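PDB 6KHO: tryptophan decarboxylase 1 from Oryza sativa subsp. japonica, which catalyses the PLP-dependent decarboxylation of L-tryptophan to tryptamine and of 5-hydroxy-L-tryptophan to serotonin, on the route of serotonin biosynthesis. Local coordinates for residues A[105-110]-A[331-336]; A[128-133]-A[360-365]; A[203-208]-A[262-267]; A[438-443]-A[455-460]. All coordinates share one frame; numbering follows the deposited sequence.

Contact 1 (A[105-110]-A[331-336])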
loop_
_atom_site.group_PDB
_atom_site.type_symbol
_atom_site.label_atom_id
_atom_site.label_comp_id
_atom_site.label_asym_id
_atom_site.label_seq_id
_atom_site.Cartn_x
_atom_site.Cartn_y
_atom_site.Cartn_z
ATOM N N PRO A 105 -7.437 -18.272 2.629
ATOM C CA PRO A 105 -6.203 -18.504 1.868
ATOM C C PRO A 105 -5.827 -17.286 1.037
ATOM O O PRO A 105 -6.678 -16.486 0.640
ATOM C CB PRO A 105 -6.550 -19.708 0.984
ATOM C CG PRO A 105 -8.007 -19.754 0.943
ATOM C CD PRO A 105 -8.501 -19.213 2.255
ATOM N N SER A 106 -4.526 -17.122 0.810
ATOM C CA SER A 106 -4.028 -16.103 -0.110
ATOM C C SER A 106 -3.791 -16.816 -1.438
ATOM O O SER A 106 -2.680 -17.262 -1.726
ATOM C CB SER A 106 -2.769 -15.437 0.435
ATOM O OG SER A 106 -1.779 -16.397 0.789
ATOM N N THR A 107 -4.852 -16.951 -2.244
ATOM C CA THR A 107 -4.738 -17.746 -3.459
ATOM C C THR A 107 -3.872 -17.012 -4.478
ATOM O O THR A 107 -3.803 -15.780 -4.496
ATOM C CB THR A 107 -6.120 -18.086 -4.047
ATOM O OG1 THR A 107 -6.805 -16.905 -4.516
ATOM C CG2 THR A 107 -6.990 -18.792 -2.997
ATOM N N ASN A 108 -3.157 -17.782 -5.293
ATOM C CA ASN A 108 -2.108 -17.228 -6.136
ATOM C C ASN A 108 -2.097 -17.964 -7.472
ATOM O O ASN A 108 -2.756 -18.995 -7.648
ATOM C CB ASN A 108 -0.743 -17.325 -5.422
ATOM C CG ASN A 108 0.186 -16.175 -5.756
ATOM O OD1 ASN A 108 -0.089 -15.366 -6.649
ATOM N ND2 ASN A 108 1.307 -16.099 -5.035
ATOM N N SER A 109 -1.323 -17.432 -8.421
ATOM C CA SER A 109 -1.235 -18.045 -9.739
ATOM C C SER A 109 0.044 -17.588 -10.423
ATOM O O SER A 109 0.577 -16.511 -10.128
ATOM C CB SER A 109 -2.452 -17.701 -10.610
ATOM O OG SER A 109 -2.499 -16.307 -10.920
ATOM N N ALA A 110 0.523 -18.419 -11.352
ATOM C CA ALA A 110 1.737 -18.073 -12.092
ATOM C C ALA A 110 1.564 -16.770 -12.865
ATOM O O ALA A 110 2.490 -15.954 -12.929
ATOM C CB ALA A 110 2.119 -19.215 -13.034
ATOM N N TRP A 331 -9.455 -14.524 -2.792
ATOM C CA TRP A 331 -9.969 -15.708 -3.474
ATOM C C TRP A 331 -9.966 -15.575 -5.000
ATOM O O TRP A 331 -10.738 -16.263 -5.675
ATOM C CB TRP A 331 -11.390 -15.990 -2.959
ATOM C CG TRP A 331 -11.870 -17.414 -3.079
ATOM C CD1 TRP A 331 -11.157 -18.507 -3.508
ATOM C CD2 TRP A 331 -13.185 -17.891 -2.768
ATOM N NE1 TRP A 331 -11.958 -19.636 -3.473
ATOM C CE2 TRP A 331 -13.205 -19.278 -3.029
ATOM C CE3 TRP A 331 -14.353 -17.273 -2.283
ATOM C CZ2 TRP A 331 -14.348 -20.057 -2.824
ATOM C CZ3 TRP A 331 -15.479 -18.042 -2.086
ATOM C CH2 TRP A 331 -15.471 -19.420 -2.353
ATOM N N LEU A 332 -9.125 -14.724 -5.580
ATOM C CA LEU A 332 -9.118 -14.636 -7.043
ATOM C C LEU A 332 -7.700 -14.737 -7.613
ATOM O O LEU A 332 -7.358 -14.085 -8.609
ATOM C CB LEU A 332 -9.820 -13.364 -7.518
ATOM C CG LEU A 332 -10.472 -13.463 -8.900
ATOM C CD1 LEU A 332 -11.628 -14.457 -8.866
ATOM C CD2 LEU A 332 -10.935 -12.094 -9.402
ATOM N N MET A 333 -6.854 -15.559 -6.981
ATOM C CA MET A 333 -5.567 -16.009 -7.541
ATOM C C MET A 333 -4.626 -14.865 -7.905
ATOM O O MET A 333 -3.799 -15.002 -8.810
ATOM C CB MET A 333 -5.784 -16.896 -8.768
ATOM C CG MET A 333 -6.244 -18.303 -8.402
ATOM S SD MET A 333 -6.677 -19.266 -9.854
ATOM C CE MET A 333 -8.194 -18.492 -10.293
ATOM N N THR A 334 -4.728 -13.742 -7.204
ATOM C CA THR A 334 -3.879 -12.580 -7.435
ATOM C C THR A 334 -3.095 -12.306 -6.158
ATOM O O THR A 334 -3.695 -12.045 -5.113
ATOM C CB THR A 334 -4.731 -11.364 -7.813
ATOM O OG1 THR A 334 -5.525 -11.655 -8.979
ATOM C CG2 THR A 334 -3.856 -10.170 -8.096
ATOM N N CYS A 335 -1.765 -12.371 -6.223
ATOM C CA CYS A 335 -0.974 -12.219 -5.004
ATOM C C CYS A 335 -1.171 -10.828 -4.389
ATOM O O CYS A 335 -1.497 -9.853 -5.078
ATOM C CB CYS A 335 0.519 -12.459 -5.297
ATOM S SG CYS A 335 1.260 -11.355 -6.571
ATOM N N LEU A 336 -0.959 -10.741 -3.070
ATOM C CA LEU A 336 -1.067 -9.456 -2.378
ATOM C C LEU A 336 -0.096 -8.437 -2.979
ATOM O O LEU A 336 0.967 -8.801 -3.490
ATOM C CB LEU A 336 -0.777 -9.640 -0.883
ATOM C CG LEU A 336 -1.894 -10.182 0.027
ATOM C CD1 LEU A 336 -2.076 -11.695 -0.096
ATOM C CD2 LEU A 336 -1.615 -9.796 1.477
#
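Thr107 and Ser109 grip the loop 331-336 at Met333. In this PLP-dependent group II decarboxylase the loop directly follows Lys330, the lysine to which PLP attaches, although the bond is not present in this structure. Ser109 is also the N-cap of helix 110-122.

Hydrogen bonds come first. Met333 N donates to Thr107 OG1 at 2.8 Å, with an N-H...O angle of 152°. The hydroxyl sits between the backbone N and the carbonyl carbon of its own residue (chi1 66°), turned to the loop. It also bonds Lys330 O, so one hydroxyl ties two backbone groups. A valine here would probably leave Met333 N and Lys330 O without this shared partner. Ser109 OG donates to Met333 O at 2.8 Å and lies in the carbonyl plane. Ser109 OG also caps Ala112 N, which joins the helix start to the loop.

Packing fills the rest. Met333 CG lies 3.6 Å from Asn108 O, and its CB is 3.9 Å from Ser109 CB. Thr107 CG2 stands obliquely to the Trp331 ring, 4.2 Å from CD1. The indole is held further by Asp408 through NE1 and by a stack on Tyr301. At the other end, Ser106 CB touches Leu336 CD1 at 3.8 Å.

The second subunit also reaches this contact. Its Ser120 O accepts from Asn108 ND2, and its Asn123 O bonds Ser106 OG.

Two further carbon-oxygen contacts lie nearby. Met333 CA makes a CA-H...O contact with Thr107 O at 3.5 Å, and Asn108 OD1 rests 3.3 Å from Cys335 CB.

Contact 2 (A[128-133]-A[360-365]); sequences TWQASP and LKNHAS
Trp129 meets Ala364 through the six-membered part of its indole. Ala364 CB stands obliquely to the ring, 3.5 Å from Trp129 CE3. Pro133 CG covers one indole face, 3.6 Å above the plane, toward the rim. Water 2 lies at the ring edge, in plane. The other flat group, the Asn362 amide, has Gln130 CB 3.6 Å from its OD1.

Asn362 CG sits between its backbone N and carbonyl carbon (chi1 63°), near the helix start. Asn362 ND2 donates to Leu360 O at 3.0 Å, nearly in the amide plane. Asn362 OD1 accepts from Ser365 N at 2.9 Å, the donor standing 48° out of the carbonyl plane. An alanine in place of Asn362 would probably leave Ser365 N without its cap and water 2 without this partner.

Waters join the segments. Water 1 links Thr128 OG1 with Leu360 O, and water 2 links Gln130 N with Asn362 OD1. Water 3 accepts from Gln130 NE2 at 2.7 Å and from Ala364 N. Asp372 braces both sides, bonding Trp129 N and Ser365 OG.

Leu360 follows the proton donor Tyr359. The geometry is that of an asparagine N-cap on helix 363-366, beside the ST motif of Thr128.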
loop_
_atom_site.group_PDB
_atom_site.type_symbol
_atom_site.label_atom_id
_atom_site.label_comp_id
_atom_site.label_asym_id
_atom_site.label_seq_id
_atom_site.Cartn_x
_atom_site.Cartn_y
_atom_site.Cartn_z
ATOM N N THR A 128 -0.416 10.105 -11.704
ATOM C CA THR A 128 -1.246 10.688 -12.748
ATOM C C THR A 128 -1.233 9.779 -13.970
ATOM O O THR A 128 -0.324 8.948 -14.151
ATOM C CB THR A 128 -0.769 12.095 -13.165
ATOM O OG1 THR A 128 0.564 12.021 -13.685
ATOM C CG2 THR A 128 -0.820 13.093 -11.982
ATOM N N TRP A 129 -2.266 9.956 -14.802
ATOM C CA TRP A 129 -2.313 9.304 -16.111
ATOM C C TRP A 129 -1.043 9.590 -16.911
ATOM O O TRP A 129 -0.414 8.675 -17.444
ATOM C CB TRP A 129 -3.569 9.773 -16.864
ATOM C CG TRP A 129 -3.688 9.233 -18.282
ATOM C CD1 TRP A 129 -4.331 8.096 -18.673
ATOM C CD2 TRP A 129 -3.138 9.811 -19.477
ATOM N NE1 TRP A 129 -4.198 7.917 -20.041
ATOM C CE2 TRP A 129 -3.489 8.967 -20.554
ATOM C CE3 TRP A 129 -2.410 10.977 -19.740
ATOM C CZ2 TRP A 129 -3.115 9.237 -21.880
ATOM C CZ3 TRP A 129 -2.019 11.239 -21.066
ATOM C CH2 TRP A 129 -2.375 10.368 -22.111
ATOM N N GLN A 130 -0.624 10.856 -16.962
ATOM C CA GLN A 130 0.541 11.221 -17.758
ATOM C C GLN A 130 1.812 10.557 -17.243
ATOM O O GLN A 130 2.697 10.208 -18.046
ATOM C CB GLN A 130 0.716 12.742 -17.771
ATOM C CG GLN A 130 1.858 13.208 -18.673
ATOM C CD GLN A 130 1.678 12.758 -20.107
ATOM O OE1 GLN A 130 2.149 11.680 -20.514
ATOM N NE2 GLN A 130 0.993 13.580 -20.890
ATOM N N ALA A 131 1.910 10.372 -15.914
ATOM C CA ALA A 131 3.037 9.692 -15.271
ATOM C C ALA A 131 3.289 8.300 -15.811
ATOM O O ALA A 131 4.397 7.783 -15.619
ATOM C CB ALA A 131 2.808 9.542 -13.765
ATOM N N SER A 132 2.266 7.666 -16.454
ATOM C CA SER A 132 2.360 6.444 -17.256
ATOM C C SER A 132 0.981 6.017 -17.760
ATOM O O SER A 132 0.256 5.301 -17.050
ATOM C CB SER A 132 2.983 5.298 -16.452
ATOM O OG SER A 132 3.312 4.240 -17.326
ATOM N N PRO A 133 0.590 6.431 -18.973
ATOM C CA PRO A 133 -0.785 6.169 -19.431
ATOM C C PRO A 133 -1.229 4.717 -19.338
ATOM O O PRO A 133 -2.327 4.453 -18.840
ATOM C CB PRO A 133 -0.746 6.682 -20.878
ATOM C CG PRO A 133 0.158 7.874 -20.791
ATOM C CD PRO A 133 1.279 7.409 -19.843
ATOM N N LEU A 360 2.955 18.428 -10.500
ATOM C CA LEU A 360 2.279 17.327 -11.183
ATOM C C LEU A 360 1.345 17.785 -12.294
ATOM O O LEU A 360 0.765 16.932 -12.981
ATOM C CB LEU A 360 1.482 16.492 -10.184
ATOM C CG LEU A 360 2.286 15.730 -9.127
ATOM C CD1 LEU A 360 1.355 14.928 -8.237
ATOM C CD2 LEU A 360 3.276 14.821 -9.791
ATOM N N LYS A 361 1.174 19.095 -12.486
ATOM C CA LYS A 361 0.207 19.585 -13.466
ATOM C C LYS A 361 0.590 19.156 -14.876
ATOM O O LYS A 361 1.769 19.094 -15.220
ATOM C CB LYS A 361 0.090 21.106 -13.382
ATOM C CG LYS A 361 -0.678 21.553 -12.142
ATOM C CD LYS A 361 -0.752 23.063 -12.023
ATOM C CE LYS A 361 -1.557 23.475 -10.805
ATOM N NZ LYS A 361 -1.429 24.940 -10.561
ATOM N N ASN A 362 -0.423 18.847 -15.690
ATOM C CA ASN A 362 -0.198 18.421 -17.064
ATOM C C ASN A 362 -1.481 18.612 -17.862
ATOM O O ASN A 362 -2.583 18.698 -17.305
ATOM C CB ASN A 362 0.262 16.958 -17.131
ATOM C CG ASN A 362 -0.786 16.004 -16.599
ATOM O OD1 ASN A 362 -1.607 15.480 -17.352
ATOM N ND2 ASN A 362 -0.795 15.811 -15.283
ATOM N N HIS A 363 -1.321 18.651 -19.187
ATOM C CA HIS A 363 -2.450 18.965 -20.057
ATOM C C HIS A 363 -3.570 17.933 -19.930
ATOM O O HIS A 363 -4.743 18.299 -19.898
ATOM C CB HIS A 363 -1.970 19.094 -21.508
ATOM C CG HIS A 363 -0.965 20.192 -21.707
ATOM N ND1 HIS A 363 -1.064 21.418 -21.076
ATOM C CD2 HIS A 363 0.168 20.246 -22.454
ATOM C CE1 HIS A 363 -0.039 22.176 -21.429
ATOM N NE2 HIS A 363 0.723 21.489 -22.263
ATOM N N ALA A 364 -3.231 16.641 -19.856
ATOM C CA ALA A 364 -4.266 15.609 -19.766
ATOM C C ALA A 364 -5.092 15.753 -18.490
ATOM O O ALA A 364 -6.330 15.677 -18.524
ATOM C CB ALA A 364 -3.627 14.219 -19.840
ATOM N N SER A 365 -4.425 15.934 -17.349
ATOM C CA SER A 365 -5.141 16.171 -16.101
ATOM C C SER A 365 -6.036 17.407 -16.191
ATOM O O SER A 365 -7.173 17.397 -15.704
ATOM C CB SER A 365 -4.146 16.331 -14.945
ATOM O OG SER A 365 -3.619 15.083 -14.516
HETATM O O HOH W 1 1.902 14.326 -13.764
HETATM O O HOH W 2 -2.540 12.956 -16.311
HETATM O O HOH W 3 -0.523 15.774 -20.645
#

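Contact 3 (A[203-208]-A[262-267])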
loop_
_atom_site.group_PDB
_atom_site.type_symbol
_atom_site.label_atom_id
_atom_site.label_comp_id
_atom_site.label_asym_id
_atom_site.label_seq_id
_atom_site.Cartn_x
_atom_site.Cartn_y
_atom_site.Cartn_z
ATOM N N HIS A 203 -18.288 15.335 16.464
ATOM C CA HIS A 203 -18.709 14.473 17.566
ATOM C C HIS A 203 -20.195 14.122 17.517
ATOM O O HIS A 203 -20.661 13.344 18.355
ATOM C CB HIS A 203 -18.370 15.128 18.905
ATOM C CG HIS A 203 -19.324 16.209 19.299
ATOM N ND1 HIS A 203 -19.358 17.435 18.668
ATOM C CD2 HIS A 203 -20.286 16.248 20.249
ATOM C CE1 HIS A 203 -20.303 18.182 19.211
ATOM N NE2 HIS A 203 -20.882 17.485 20.172
ATOM N N ARG A 204 -20.946 14.646 16.553
ATOM C CA ARG A 204 -22.344 14.284 16.402
ATOM C C ARG A 204 -22.600 13.258 15.303
ATOM O O ARG A 204 -23.739 12.804 15.164
ATOM C CB ARG A 204 -23.185 15.539 16.136
ATOM C CG ARG A 204 -23.307 16.457 17.350
ATOM C CD ARG A 204 -24.459 17.452 17.199
ATOM N NE ARG A 204 -24.454 18.127 15.899
ATOM C CZ ARG A 204 -25.377 17.960 14.950
ATOM N NH1 ARG A 204 -26.402 17.137 15.144
ATOM N NH2 ARG A 204 -25.285 18.624 13.801
ATOM N N LEU A 205 -21.582 12.874 14.525
ATOM C CA LEU A 205 -21.759 11.877 13.475
ATOM C C LEU A 205 -21.723 10.469 14.055
ATOM O O LEU A 205 -20.912 10.161 14.930
ATOM C CB LEU A 205 -20.668 12.017 12.400
ATOM C CG LEU A 205 -20.453 13.397 11.760
ATOM C CD1 LEU A 205 -19.560 13.285 10.514
ATOM C CD2 LEU A 205 -21.782 14.054 11.386
ATOM N N ALA A 206 -22.581 9.601 13.538
ATOM C CA ALA A 206 -22.619 8.217 13.982
ATOM C C ALA A 206 -22.450 7.276 12.799
ATOM O O ALA A 206 -22.880 7.579 11.682
ATOM C CB ALA A 206 -23.936 7.896 14.703
ATOM N N VAL A 207 -21.834 6.113 13.064
ATOM C CA VAL A 207 -21.607 5.079 12.060
ATOM C C VAL A 207 -22.004 3.726 12.639
ATOM O O VAL A 207 -22.023 3.527 13.858
ATOM C CB VAL A 207 -20.140 5.047 11.558
ATOM C CG1 VAL A 207 -19.722 6.410 11.054
ATOM C CG2 VAL A 207 -19.193 4.583 12.654
ATOM N N TYR A 208 -22.317 2.787 11.737
ATOM C CA TYR A 208 -22.994 1.539 12.081
ATOM C C TYR A 208 -22.398 0.350 11.339
ATOM O O TYR A 208 -22.152 0.414 10.130
ATOM C CB TYR A 208 -24.496 1.608 11.751
ATOM C CG TYR A 208 -25.138 2.847 12.310
ATOM C CD1 TYR A 208 -25.031 4.062 11.642
ATOM C CD2 TYR A 208 -25.833 2.816 13.521
ATOM C CE1 TYR A 208 -25.581 5.211 12.155
ATOM C CE2 TYR A 208 -26.399 3.973 14.045
ATOM C CZ TYR A 208 -26.268 5.164 13.351
ATOM O OH TYR A 208 -26.816 6.327 13.833
ATOM N N VAL A 262 -26.144 12.528 13.799
ATOM C CA VAL A 262 -26.274 12.420 12.347
ATOM C C VAL A 262 -25.798 11.049 11.880
ATOM O O VAL A 262 -24.577 10.808 11.826
ATOM C CB VAL A 262 -25.481 13.526 11.634
ATOM C CG1 VAL A 262 -25.682 13.436 10.129
ATOM C CG2 VAL A 262 -25.859 14.905 12.179
ATOM N N PRO A 263 -26.704 10.128 11.545
ATOM C CA PRO A 263 -26.276 8.840 10.986
ATOM C C PRO A 263 -25.605 9.059 9.642
ATOM O O PRO A 263 -26.170 9.685 8.743
ATOM C CB PRO A 263 -27.583 8.051 10.846
ATOM C CG PRO A 263 -28.550 8.757 11.758
ATOM C CD PRO A 263 -28.167 10.194 11.716
ATOM N N THR A 264 -24.392 8.530 9.515
ATOM C CA THR A 264 -23.475 8.960 8.470
ATOM C C THR A 264 -23.068 7.852 7.508
ATOM O O THR A 264 -22.908 8.127 6.315
ATOM C CB THR A 264 -22.225 9.589 9.114
ATOM O OG1 THR A 264 -22.592 10.816 9.773
ATOM C CG2 THR A 264 -21.128 9.876 8.081
ATOM N N TYR A 265 -22.965 6.606 7.970
ATOM C CA TYR A 265 -22.290 5.559 7.205
ATOM C C TYR A 265 -22.647 4.212 7.812
ATOM O O TYR A 265 -22.640 4.062 9.037
ATOM C CB TYR A 265 -20.776 5.797 7.231
ATOM C CG TYR A 265 -19.875 4.863 6.422
ATOM C CD1 TYR A 265 -19.677 3.539 6.789
ATOM C CD2 TYR A 265 -19.153 5.357 5.336
ATOM C CE1 TYR A 265 -18.800 2.713 6.051
ATOM C CE2 TYR A 265 -18.278 4.549 4.601
ATOM C CZ TYR A 265 -18.111 3.234 4.958
ATOM O OH TYR A 265 -17.209 2.461 4.239
ATOM N N VAL A 266 -22.973 3.249 6.953
ATOM C CA VAL A 266 -23.244 1.871 7.357
ATOM C C VAL A 266 -22.327 0.939 6.562
ATOM O O VAL A 266 -22.218 1.067 5.340
ATOM C CB VAL A 266 -24.720 1.483 7.116
ATOM C CG1 VAL A 266 -24.968 0.055 7.541
ATOM C CG2 VAL A 266 -25.695 2.445 7.844
ATOM N N CYS A 267 -21.694 -0.018 7.244
ATOM C CA CYS A 267 -20.929 -1.069 6.576
ATOM C C CYS A 267 -21.706 -2.377 6.628
ATOM O O CYS A 267 -22.014 -2.874 7.712
ATOM C CB CYS A 267 -19.550 -1.254 7.212
ATOM S SG CYS A 267 -18.463 -2.396 6.259
#
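Tyr208 has CG anti to its own carbonyl carbon (chi1 -50°), and its ring runs back beside Pro263, the two side chains pointing the same way. Pro263 CA lies at the ring edge, in plane, while Pro263 CB is 3.7 Å from Tyr208 CE1. The phenol OH bonds Asp256 on helix 246-258. Thr264 OG1 is likewise anti to its carbonyl carbon (chi1 -67°), which turns it back to donate to Val262 O at 2.9 Å.

Val262 O has a second donor, Ala206 N, also at 2.9 Å. The two reach it from opposite faces of its plane. Val262 N bonds Arg204 O, and Thr264 N bonds Ala206 O at 2.8 Å.

These are neighbouring parallel strands of the central mixed sheet of the PLP-binding fold. Ala206 pairs with Pro263 and Tyr208 with Val266, so one residue lies between the pairs on 205-208 and two on 262-267. This extra residue makes a beta bulge at Thr264. Beyond it the ladder resumes with Tyr208 N to Tyr265 O and Cys267 N to Tyr208 O, both 3.0 Å.

Ala206, Tyr208 and Val266 face helix 246-258. Leu205 and Tyr265 face helix 175-194. On that face Leu205 CD2 packs on Val262 CB at 3.7 Å, and Val207 CG1 on Tyr265 CB at 4.0 Å. Tyr265 OH bonds Thr182, but Tyr265 N, buried next to the bulge, has no partner in the model.

Contact 4 (A[438-443]-A[455-460])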
loop_
_atom_site.group_PDB
_atom_site.type_symbol
_atom_site.label_atom_id
_atom_site.label_comp_id
_atom_site.label_asym_id
_atom_site.label_seq_id
_atom_site.Cartn_x
_atom_site.Cartn_y
_atom_site.Cartn_z
ATOM N N PHE A 438 -16.828 -25.611 12.657
ATOM C CA PHE A 438 -17.175 -26.873 13.292
ATOM C C PHE A 438 -16.545 -26.918 14.674
ATOM O O PHE A 438 -15.630 -26.149 14.983
ATOM C CB PHE A 438 -16.722 -28.079 12.451
ATOM C CG PHE A 438 -15.239 -28.343 12.509
ATOM C CD1 PHE A 438 -14.337 -27.483 11.897
ATOM C CD2 PHE A 438 -14.746 -29.448 13.182
ATOM C CE1 PHE A 438 -12.972 -27.721 11.955
ATOM C CE2 PHE A 438 -13.378 -29.695 13.239
ATOM C CZ PHE A 438 -12.492 -28.831 12.628
ATOM N N ARG A 439 -17.052 -27.821 15.514
ATOM C CA ARG A 439 -16.449 -28.002 16.827
ATOM C C ARG A 439 -16.819 -29.366 17.390
ATOM O O ARG A 439 -17.739 -30.037 16.911
ATOM C CB ARG A 439 -16.862 -26.888 17.798
ATOM C CG ARG A 439 -18.319 -26.890 18.216
ATOM C CD ARG A 439 -18.493 -25.978 19.420
ATOM N NE ARG A 439 -19.464 -26.507 20.373
ATOM C CZ ARG A 439 -19.320 -26.452 21.692
ATOM N NH1 ARG A 439 -18.239 -25.891 22.227
ATOM N NH2 ARG A 439 -20.261 -26.957 22.480
ATOM N N ILE A 440 -16.050 -29.773 18.397
ATOM C CA ILE A 440 -16.384 -30.948 19.196
ATOM C C ILE A 440 -17.641 -30.639 20.001
ATOM O O ILE A 440 -17.654 -29.714 20.820
ATOM C CB ILE A 440 -15.216 -31.338 20.111
ATOM C CG1 ILE A 440 -14.085 -31.981 19.299
ATOM C CG2 ILE A 440 -15.693 -32.272 21.226
ATOM C CD1 ILE A 440 -12.753 -32.022 20.034
ATOM N N ARG A 441 -18.704 -31.403 19.744
ATOM C CA ARG A 441 -19.983 -31.271 20.431
ATOM C C ARG A 441 -19.827 -31.510 21.932
ATOM O O ARG A 441 -18.907 -32.192 22.391
ATOM C CB ARG A 441 -20.986 -32.275 19.859
ATOM C CG ARG A 441 -22.372 -31.730 19.609
ATOM C CD ARG A 441 -23.408 -32.853 19.543
ATOM N NE ARG A 441 -23.578 -33.391 18.193
ATOM C CZ ARG A 441 -24.162 -32.744 17.182
ATOM N NH1 ARG A 441 -24.646 -31.515 17.356
ATOM N NH2 ARG A 441 -24.266 -33.328 15.991
ATOM N N ALA A 442 -20.751 -30.943 22.703
ATOM C CA ALA A 442 -20.868 -31.303 24.109
ATOM C C ALA A 442 -21.662 -32.598 24.241
ATOM O O ALA A 442 -22.665 -32.805 23.549
ATOM C CB ALA A 442 -21.540 -30.189 24.905
ATOM N N GLY A 443 -21.203 -33.474 25.131
ATOM C CA GLY A 443 -21.745 -34.818 25.190
ATOM C C GLY A 443 -21.173 -35.758 24.154
ATOM O O GLY A 443 -21.760 -36.815 23.891
ATOM N N ASP A 455 -15.432 -26.636 25.133
ATOM C CA ASP A 455 -14.592 -25.510 24.748
ATOM C C ASP A 455 -13.116 -25.867 24.876
ATOM O O ASP A 455 -12.342 -25.699 23.927
ATOM C CB ASP A 455 -14.926 -24.283 25.600
ATOM C CG ASP A 455 -16.169 -23.547 25.116
ATOM O OD1 ASP A 455 -16.842 -24.043 24.180
ATOM O OD2 ASP A 455 -16.477 -22.473 25.685
ATOM N N GLU A 456 -12.707 -26.377 26.041
ATOM C CA GLU A 456 -11.298 -26.708 26.226
ATOM C C GLU A 456 -10.879 -27.904 25.376
ATOM O O GLU A 456 -9.707 -28.008 24.999
ATOM C CB GLU A 456 -10.995 -26.962 27.704
ATOM C CG GLU A 456 -9.581 -26.533 28.129
ATOM C CD GLU A 456 -9.419 -25.013 28.224
ATOM O OE1 GLU A 456 -8.272 -24.537 28.390
ATOM O OE2 GLU A 456 -10.444 -24.295 28.139
ATOM N N ALA A 457 -11.811 -28.808 25.061
ATOM C CA ALA A 457 -11.488 -29.908 24.158
ATOM C C ALA A 457 -11.137 -29.389 22.769
ATOM O O ALA A 457 -10.206 -29.888 22.119
ATOM C CB ALA A 457 -12.661 -30.885 24.078
ATOM N N ASN A 458 -11.872 -28.383 22.297
ATOM C CA ASN A 458 -11.600 -27.834 20.975
ATOM C C ASN A 458 -10.280 -27.077 20.956
ATOM O O ASN A 458 -9.529 -27.158 19.979
ATOM C CB ASN A 458 -12.758 -26.944 20.537
ATOM C CG ASN A 458 -13.974 -27.744 20.152
ATOM O OD1 ASN A 458 -13.967 -28.450 19.149
ATOM N ND2 ASN A 458 -15.031 -27.642 20.952
ATOM N N ARG A 459 -9.974 -26.342 22.024
ATOM C CA ARG A 459 -8.689 -25.660 22.083
ATOM C C ARG A 459 -7.539 -26.661 22.102
ATOM O O ARG A 459 -6.499 -26.433 21.477
ATOM C CB ARG A 459 -8.619 -24.746 23.300
ATOM C CG ARG A 459 -7.245 -24.160 23.505
ATOM C CD ARG A 459 -7.199 -23.171 24.649
ATOM N NE ARG A 459 -7.475 -21.797 24.224
ATOM C CZ ARG A 459 -6.650 -21.058 23.482
ATOM N NH1 ARG A 459 -5.493 -21.562 23.060
ATOM N NH2 ARG A 459 -6.981 -19.814 23.158
ATOM N N GLU A 460 -7.718 -27.778 22.810
ATOM C CA GLU A 460 -6.713 -28.835 22.817
ATOM C C GLU A 460 -6.556 -29.439 21.429
ATOM O O GLU A 460 -5.433 -29.608 20.937
ATOM C CB GLU A 460 -7.102 -29.910 23.840
ATOM C CG GLU A 460 -6.115 -31.059 23.975
ATOM C CD GLU A 460 -4.938 -30.724 24.872
ATOM O OE1 GLU A 460 -3.926 -31.462 24.840
ATOM O OE2 GLU A 460 -5.020 -29.720 25.610
#
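Asn458 lays its amide against the backbone of Ile440, and the two side chains slide past each other in opposite directions. Asn458 CG is anti to its own carbonyl carbon (chi1 -74°), and from there the amide reaches both polar atoms of the Ile440 backbone. Ile440 N donates to Asn458 OD1 at 2.6 Å, a short bond and nearly straight at 173°. The N-H lies in the carbonyl plane, on a lone pair. The return bond, from Asn458 ND2 to Ile440 O, is weak at 3.3 Å. ND2 has a further weak bond to Ala454 O, one turn back in its helix.

The amide is packed on two sides. Ile440 CB lies 3.3 Å from Asn458 OD1. Arg439 CB lies 3.6 Å from Asn458 OD1, its side chain crossing Asn458 at about a right angle.

This joins strand 435-440, an inner strand of the four-stranded antiparallel sheet, to helix 451-468. The short strand and helix segments run at 111° to each other, with axes 7.7 Å apart at closest. The asparagine gives the last residue of the strand a partner much as a neighbouring strand would.

A salt bridge flanks the amide. Arg439 NH1 meets Asp455 OD1 at 3.0 Å, the oxygen near the guanidinium plane at its edge. The guanidinium and carboxylate planes are nearly perpendicular. Glu426 and Glu451 take the other nitrogens of Arg439, while Arg481 holds Asp455 OD2.

An apolar touch lies on the far side of the amide from this charge cluster. There Ile440 CD1 approaches Ala457 CB at 4.2 Å.

How the contacts relate
Contacts 1, 3 and 4 are buried, while contact 2 is only partly buried. Contact 1 lies nearest the chain centre, about 11 Å away. Contacts 1 and 2 both touch the second subunit, and their segments alternate along the chain. Their chemistry differs: contact 1 uses direct hydroxyl-to-backbone bonds, contact 2 polar links through waters, beside one apolar touch. Contact 3 is nested in the loops closed by both and rests on a backbone ladder inside the central sheet. Contact 4 follows in series and ties another sheet to a helix through an amide and an ion pair. Contacts 2 and 4 lie on opposite sides of the chain centre, their own centres about 59 Å apart. No two contacts touch.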